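Local coordinates for probable GTPase engC (Thermotoga maritima, PDB 1U0L), which is a circularly permuted GTPase that probably assists late maturation of the small ribosomal subunit, and binds GDP and one zinc ion, at residues E242-K245 and H246-E250; E273-N277 and G278-E282. All coordinates share one frame; numbering follows the deposited sequence.

In the fold
Both contacts are local, each where a short helix runs out, and both lie in the C-terminal zinc-binding part of the chain. Contact 1 follows helix 241-244 and contact 2 follows helix 270-277. Their centres are about 16 Å apart, and they do not touch. Contact 1 sits nearer the middle of the molecule. Leu-244 and Phe-248 are buried there, partly against helix 101-113; Lys-245 is buried against the zinc-binding loop. Contact 2 is farther out, with mostly exposed residues round buried Ala-274 and Ile-280. Both use backbone bonds; contact 1 adds polar and aromatic side chains, contact 2 aliphatic ones and a shared carbonyl. Helix 282-296 packs on contact 1 and starts at the end of contact 2.

Contact 1 (E242-K245 and H246-E250); sequences EELK and HYFKE
Tyr-247 reaches back one turn to Glu-243, and its OH donates to Glu-243 OE1 at 2.8 Å. The acceptor is the anti lone pair, away from OE2. Glu-243 puts its carboxylate there with CG anti to the backbone N (chi1 170°) and an extended chain. Its CG lies 3.7 Å from Tyr-247 CE1. Carboxylate and ring planes stand 61° apart. OE1 also forms a salt bridge with Lys-113, and OE2 accepts from the backbone N of Glu-240. A phenylalanine in place of Tyr-247 would probably cost OE1 its hydroxyl donor, with Lys-113 and the Glu-240 amide left to hold the carboxylate.

The backbone bonds mark a helix end tightening into a 3-10 turn. His-246 N donates to Glu-243 O at 3.0 Å, nearly straight at 162°. Tyr-247 N donates to Leu-244 O at 2.7 Å. Glu-243 O also lies over one face of the Tyr-247 ring, toward its rim.

Lys-245 runs alongside His-246. Its CG sits over the imidazole face as a CH-pi contact, 4.0 Å from the ring centroid. Its NZ reaches the zinc-binding loop. There it forms a salt bridge with Asp-260 and a hydrogen bond with Asn-262, and the side chain touches the zinc ligand His-263. On the apolar side, Leu-244 CD2 meets the edge of the Phe-248 ring, 3.9 Å from CE1. Leu-244, Tyr-247 and Phe-248 all pack on Val-109 of helix 101-113, in the GTPase domain. Tyr-288 of helix 282-296 stacks edge-to-face with Phe-248.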
ATOM      1  N   GLU A 242       0.637  -2.549  22.340  1.00 68.56           N
ATOM      2  CA  GLU A 242       1.805  -1.709  22.603  1.00 69.25           C
ATOM      3  C   GLU A 242       2.642  -1.423  21.358  1.00 67.79           C
ATOM      4  O   GLU A 242       3.545  -0.591  21.389  1.00 67.80           O
ATOM      5  CB  GLU A 242       2.676  -2.366  23.678  1.00 67.31           C
ATOM      6  CG  GLU A 242       2.875  -3.867  23.479  1.00 71.36           C
ATOM      7  CD  GLU A 242       1.708  -4.696  23.989  1.00 73.84           C
ATOM      8  OE1 GLU A 242       1.561  -5.855  23.546  1.00 75.04           O
ATOM      9  OE2 GLU A 242       0.945  -4.195  24.845  1.00 73.70           O
ATOM     10  N   GLU A 243       2.332  -2.110  20.265  1.00 39.02           N
ATOM     11  CA  GLU A 243       3.062  -1.935  19.013  1.00 38.72           C
ATOM     12  C   GLU A 243       2.473  -0.828  18.127  1.00 37.67           C
ATOM     13  O   GLU A 243       3.202  -0.064  17.481  1.00 35.94           O
ATOM     14  CB  GLU A 243       3.073  -3.266  18.259  1.00 57.97           C
ATOM     15  CG  GLU A 243       3.577  -3.196  16.831  1.00 61.57           C
ATOM     16  CD  GLU A 243       3.576  -4.561  16.166  1.00 63.89           C
ATOM     17  OE1 GLU A 243       3.823  -4.625  14.941  1.00 65.73           O
ATOM     18  OE2 GLU A 243       3.332  -5.565  16.873  1.00 62.96           O
ATOM     19  N   LEU A 244       1.146  -0.755  18.110  1.00 44.79           N
ATOM     20  CA  LEU A 244       0.406   0.223  17.327  1.00 43.03           C
ATOM     21  C   LEU A 244       0.992   1.645  17.329  1.00 42.88           C
ATOM     22  O   LEU A 244       1.090   2.277  16.276  1.00 42.22           O
ATOM     23  CB  LEU A 244      -1.028   0.281  17.847  1.00 36.67           C
ATOM     24  CG  LEU A 244      -2.226   0.276  16.897  1.00 35.56           C
ATOM     25  CD1 LEU A 244      -3.419   0.832  17.658  1.00 33.70           C
ATOM     26  CD2 LEU A 244      -1.956   1.110  15.661  1.00 36.00           C
ATOM     27  N   LYS A 245       1.374   2.148  18.502  1.00 48.14           N
ATOM     28  CA  LYS A 245       1.908   3.509  18.635  1.00 47.48           C
ATOM     29  C   LYS A 245       3.034   3.856  17.654  1.00 46.63           C
ATOM     30  O   LYS A 245       3.247   5.026  17.336  1.00 48.05           O
ATOM     31  CB  LYS A 245       2.393   3.748  20.071  1.00 44.91           C
ATOM     32  CG  LYS A 245       3.738   3.113  20.365  1.00 45.23           C
ATOM     33  CD  LYS A 245       4.151   3.256  21.810  1.00 43.95           C
ATOM     34  CE  LYS A 245       3.308   2.382  22.703  1.00 44.66           C
ATOM     35  NZ  LYS A 245       4.044   2.047  23.950  1.00 44.21           N
ATOM     36  N   HIS A 246       3.752   2.843  17.183  1.00 40.21           N
ATOM     37  CA  HIS A 246       4.848   3.058  16.243  1.00 39.11           C
ATOM     38  C   HIS A 246       4.338   3.240  14.821  1.00 38.81           C
ATOM     39  O   HIS A 246       5.118   3.433  13.895  1.00 39.64           O
ATOM     40  CB  HIS A 246       5.807   1.865  16.244  1.00 40.62           C
ATOM     41  CG  HIS A 246       6.396   1.559  17.581  1.00 41.53           C
ATOM     42  ND1 HIS A 246       7.061   2.501  18.334  1.00 43.06           N
ATOM     43  CD2 HIS A 246       6.410   0.417  18.308  1.00 42.99           C
ATOM     44  CE1 HIS A 246       7.454   1.954  19.470  1.00 45.54           C
ATOM     45  NE2 HIS A 246       7.072   0.690  19.479  1.00 45.42           N
ATOM     46  N   TYR A 247       3.030   3.176  14.639  1.00 39.47           N
ATOM     47  CA  TYR A 247       2.475   3.303  13.310  1.00 37.55           C
ATOM     48  C   TYR A 247       1.697   4.599  13.113  1.00 37.88           C
ATOM     49  O   TYR A 247       0.818   4.708  12.249  1.00 38.35           O
ATOM     50  CB  TYR A 247       1.639   2.065  13.039  1.00 32.62           C
ATOM     51  CG  TYR A 247       2.484   0.807  13.102  1.00 32.25           C
ATOM     52  CD1 TYR A 247       1.961  -0.389  13.594  1.00 33.03           C
ATOM     53  CD2 TYR A 247       3.801   0.801  12.630  1.00 30.47           C
ATOM     54  CE1 TYR A 247       2.723  -1.562  13.610  1.00 30.22           C
ATOM     55  CE2 TYR A 247       4.567  -0.366  12.636  1.00 28.96           C
ATOM     56  CZ  TYR A 247       4.016  -1.539  13.124  1.00 28.76           C
ATOM     57  OH  TYR A 247       4.731  -2.706  13.074  1.00 27.88           O
ATOM     58  N   PHE A 248       2.053   5.583  13.931  1.00 37.05           N
ATOM     59  CA  PHE A 248       1.481   6.920  13.883  1.00 35.37           C
ATOM     60  C   PHE A 248       2.677   7.874  13.921  1.00 37.34           C
ATOM     61  O   PHE A 248       3.049   8.342  14.997  1.00 36.52           O
ATOM     62  CB  PHE A 248       0.603   7.178  15.106  1.00 23.27           C
ATOM     63  CG  PHE A 248      -0.815   6.699  14.962  1.00 19.20           C
ATOM     64  CD1 PHE A 248      -1.131   5.356  15.112  1.00 16.45           C
ATOM     65  CD2 PHE A 248      -1.834   7.606  14.664  1.00 18.86           C
ATOM     66  CE1 PHE A 248      -2.437   4.911  14.968  1.00 17.86           C
ATOM     67  CE2 PHE A 248      -3.145   7.184  14.514  1.00 19.82           C
ATOM     68  CZ  PHE A 248      -3.453   5.825  14.666  1.00 20.25           C
ATOM     69  N   LYS A 249       3.289   8.128  12.760  1.00 34.56           N
ATOM     70  CA  LYS A 249       4.444   9.024  12.657  1.00 34.36           C
ATOM     71  C   LYS A 249       4.533   9.984  13.832  1.00 37.98           C
ATOM     72  O   LYS A 249       5.470   9.919  14.623  1.00 38.97           O
ATOM     73  CB  LYS A 249       4.379   9.883  11.396  1.00 33.48           C
ATOM     74  CG  LYS A 249       4.613   9.200  10.059  1.00 31.62           C
ATOM     75  CD  LYS A 249       4.987  10.267   9.012  1.00 26.85           C
ATOM     76  CE  LYS A 249       5.077   9.689   7.637  1.00 26.60           C
ATOM     77  NZ  LYS A 249       5.867   8.414   7.645  1.00 30.77           N
ATOM     78  N   GLU A 250       3.553  10.885  13.924  1.00 39.98           N
ATOM     79  CA  GLU A 250       3.495  11.895  14.983  1.00 43.80           C
ATOM     80  C   GLU A 250       4.016  11.409  16.325  1.00 45.38           C
ATOM     81  O   GLU A 250       4.718  12.139  17.014  1.00 46.34           O
ATOM     82  CB  GLU A 250       2.063  12.398  15.191  1.00 52.74           C
ATOM     83  CG  GLU A 250       1.346  12.800  13.941  1.00 55.41           C
ATOM     84  CD  GLU A 250       0.313  11.778  13.538  1.00 57.89           C
ATOM     85  OE1 GLU A 250       0.684  10.590  13.393  1.00 58.07           O
ATOM     86  OE2 GLU A 250      -0.863  12.167  13.372  1.00 58.18           O
TER

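Contact 2 (E273-N277 and G278-E282)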
ATOM      1  N   GLU A 273      -0.052  15.329  25.755  1.00 34.02           N
ATOM      2  CA  GLU A 273       0.195  16.755  25.927  1.00 36.46           C
ATOM      3  C   GLU A 273       0.044  17.455  24.580  1.00 35.70           C
ATOM      4  O   GLU A 273      -0.662  18.459  24.471  1.00 33.91           O
ATOM      5  CB  GLU A 273       1.605  16.997  26.473  1.00 98.54           C
ATOM      6  CG  GLU A 273       1.990  18.468  26.537  1.00106.38           C
ATOM      7  CD  GLU A 273       3.426  18.687  26.981  1.00111.86           C
ATOM      8  OE1 GLU A 273       3.762  18.294  28.118  1.00116.32           O
ATOM      9  OE2 GLU A 273       4.222  19.249  26.197  1.00113.58           O
ATOM     10  N   ALA A 274       0.706  16.908  23.563  1.00 50.19           N
ATOM     11  CA  ALA A 274       0.683  17.444  22.203  1.00 51.55           C
ATOM     12  C   ALA A 274      -0.729  17.623  21.641  1.00 52.63           C
ATOM     13  O   ALA A 274      -1.002  18.577  20.906  1.00 52.33           O
ATOM     14  CB  ALA A 274       1.491  16.530  21.282  1.00 28.45           C
ATOM     15  N   VAL A 275      -1.622  16.698  21.975  1.00 50.72           N
ATOM     16  CA  VAL A 275      -2.998  16.767  21.503  1.00 52.08           C
ATOM     17  C   VAL A 275      -3.738  17.959  22.110  1.00 54.55           C
ATOM     18  O   VAL A 275      -4.493  18.647  21.418  1.00 55.69           O
ATOM     19  CB  VAL A 275      -3.747  15.480  21.844  1.00 37.73           C
ATOM     20  CG1 VAL A 275      -5.225  15.619  21.488  1.00 38.63           C
ATOM     21  CG2 VAL A 275      -3.123  14.324  21.100  1.00 36.08           C
ATOM     22  N   GLU A 276      -3.521  18.192  23.405  1.00 48.52           N
ATOM     23  CA  GLU A 276      -4.143  19.313  24.106  1.00 50.00           C
ATOM     24  C   GLU A 276      -3.638  20.622  23.517  1.00 50.44           C
ATOM     25  O   GLU A 276      -4.271  21.655  23.672  1.00 49.21           O
ATOM     26  CB  GLU A 276      -3.806  19.265  25.590  1.00114.18           C
ATOM     27  CG  GLU A 276      -4.401  18.086  26.313  1.00119.13           C
ATOM     28  CD  GLU A 276      -3.975  18.033  27.761  1.00123.77           C
ATOM     29  OE1 GLU A 276      -4.450  17.136  28.486  1.00126.06           O
ATOM     30  OE2 GLU A 276      -3.160  18.888  28.171  1.00125.16           O
ATOM     31  N   ASN A 277      -2.489  20.565  22.849  1.00 76.69           N
ATOM     32  CA  ASN A 277      -1.894  21.738  22.217  1.00 78.16           C
ATOM     33  C   ASN A 277      -2.490  21.933  20.836  1.00 78.10           C
ATOM     34  O   ASN A 277      -3.046  22.983  20.525  1.00 81.16           O
ATOM     35  CB  ASN A 277      -0.384  21.563  22.051  1.00 90.29           C
ATOM     36  CG  ASN A 277       0.343  21.465  23.368  1.00 92.85           C
ATOM     37  OD1 ASN A 277       1.557  21.248  23.403  1.00 94.93           O
ATOM     38  ND2 ASN A 277      -0.391  21.629  24.467  1.00 94.64           N
ATOM     39  N   GLY A 278      -2.363  20.907  20.006  1.00 62.09           N
ATOM     40  CA  GLY A 278      -2.866  20.995  18.655  1.00 59.61           C
ATOM     41  C   GLY A 278      -1.747  20.614  17.714  1.00 58.29           C
ATOM     42  O   GLY A 278      -1.865  20.784  16.501  1.00 59.17           O
ATOM     43  N   GLU A 279      -0.651  20.110  18.287  1.00 58.44           N
ATOM     44  CA  GLU A 279       0.516  19.662  17.522  1.00 57.01           C
ATOM     45  C   GLU A 279       0.183  18.313  16.895  1.00 53.58           C
ATOM     46  O   GLU A 279       0.823  17.878  15.938  1.00 53.78           O
ATOM     47  CB  GLU A 279       1.728  19.496  18.442  1.00 96.98           C
ATOM     48  CG  GLU A 279       2.389  20.787  18.881  1.00101.98           C
ATOM     49  CD  GLU A 279       3.241  20.602  20.127  1.00105.53           C
ATOM     50  OE1 GLU A 279       3.966  19.585  20.216  1.00106.23           O
ATOM     51  OE2 GLU A 279       3.188  21.477  21.016  1.00106.83           O
ATOM     52  N   ILE A 280      -0.816  17.653  17.473  1.00 43.46           N
ATOM     53  CA  ILE A 280      -1.298  16.362  17.007  1.00 39.37           C
ATOM     54  C   ILE A 280      -2.804  16.483  16.778  1.00 37.26           C
ATOM     55  O   ILE A 280      -3.544  16.859  17.692  1.00 36.91           O
ATOM     56  CB  ILE A 280      -1.055  15.259  18.059  1.00 34.02           C
ATOM     57  CG1 ILE A 280       0.443  14.996  18.218  1.00 33.79           C
ATOM     58  CG2 ILE A 280      -1.773  13.980  17.648  1.00 34.65           C
ATOM     59  CD1 ILE A 280       0.774  13.842  19.167  1.00 31.33           C
ATOM     60  N   ALA A 281      -3.265  16.173  15.572  1.00 33.23           N
ATOM     61  CA  ALA A 281      -4.700  16.258  15.288  1.00 31.88           C
ATOM     62  C   ALA A 281      -5.485  15.359  16.246  1.00 31.96           C
ATOM     63  O   ALA A 281      -5.090  14.228  16.509  1.00 31.54           O
ATOM     64  CB  ALA A 281      -4.982  15.855  13.839  1.00 22.75           C
ATOM     65  N   GLU A 282      -6.593  15.863  16.771  1.00 51.36           N
ATOM     66  CA  GLU A 282      -7.406  15.075  17.690  1.00 53.50           C
ATOM     67  C   GLU A 282      -7.832  13.749  17.059  1.00 51.79           C
ATOM     68  O   GLU A 282      -7.758  12.695  17.701  1.00 51.53           O
ATOM     69  CB  GLU A 282      -8.645  15.866  18.116  1.00 97.31           C
ATOM     70  CG  GLU A 282      -8.318  17.218  18.735  1.00106.04           C
ATOM     71  CD  GLU A 282      -9.548  17.959  19.222  1.00110.22           C
ATOM     72  OE1 GLU A 282      -9.403  19.122  19.661  1.00111.71           O
ATOM     73  OE2 GLU A 282     -10.655  17.378  19.168  1.00108.78           O
TER
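Ala-274 and Ile-280 make the closest apolar contact of this turn. Ala-274 CB is 3.5 Å from Ile-280 CD1, the end of the longer branch. Val-275 takes the shorter branch: its CG2 lies 3.7 Å from Ile-280 CG2, the two side chains crossing obliquely. Ile-280 has CG1 beside its backbone N (chi1 -68°) and CG2 anti to it. This splits its branches between the two helix residues.

The backbone brings Ile-280 back to the helix. Ala-274 O accepts twice. Gly-278 N donates to it at 2.8 Å, almost straight at 177°. Glu-279 N donates to it at 3.1 Å, more bent at 141°. This is a glycine C-cap that ends helix 270-277. The Glu-279 bond is the one a Schellman motif would have, but the motif is incomplete: Gly-278 N points to Ala-274 O, and its angle to Val-275 O is poor. Gly-278 has the positive phi of such a cap. A beta carbon there would collide with the carbonyl oxygen of Asn-277.

The Glu-279 side chain lies along that of Asn-277, pointing the same way. Val-275 CG1 also comes within 4.4 Å of Glu-282 CG, at the start of the next helix. Ala-281 is the N-cap of that helix, 282-296. Further out, Lys-254 touches both Ala-274 and Ile-280, and Phe-251 packs on Ile-280. The zinc ion lies about 9 Å from the Ile-280 side chain.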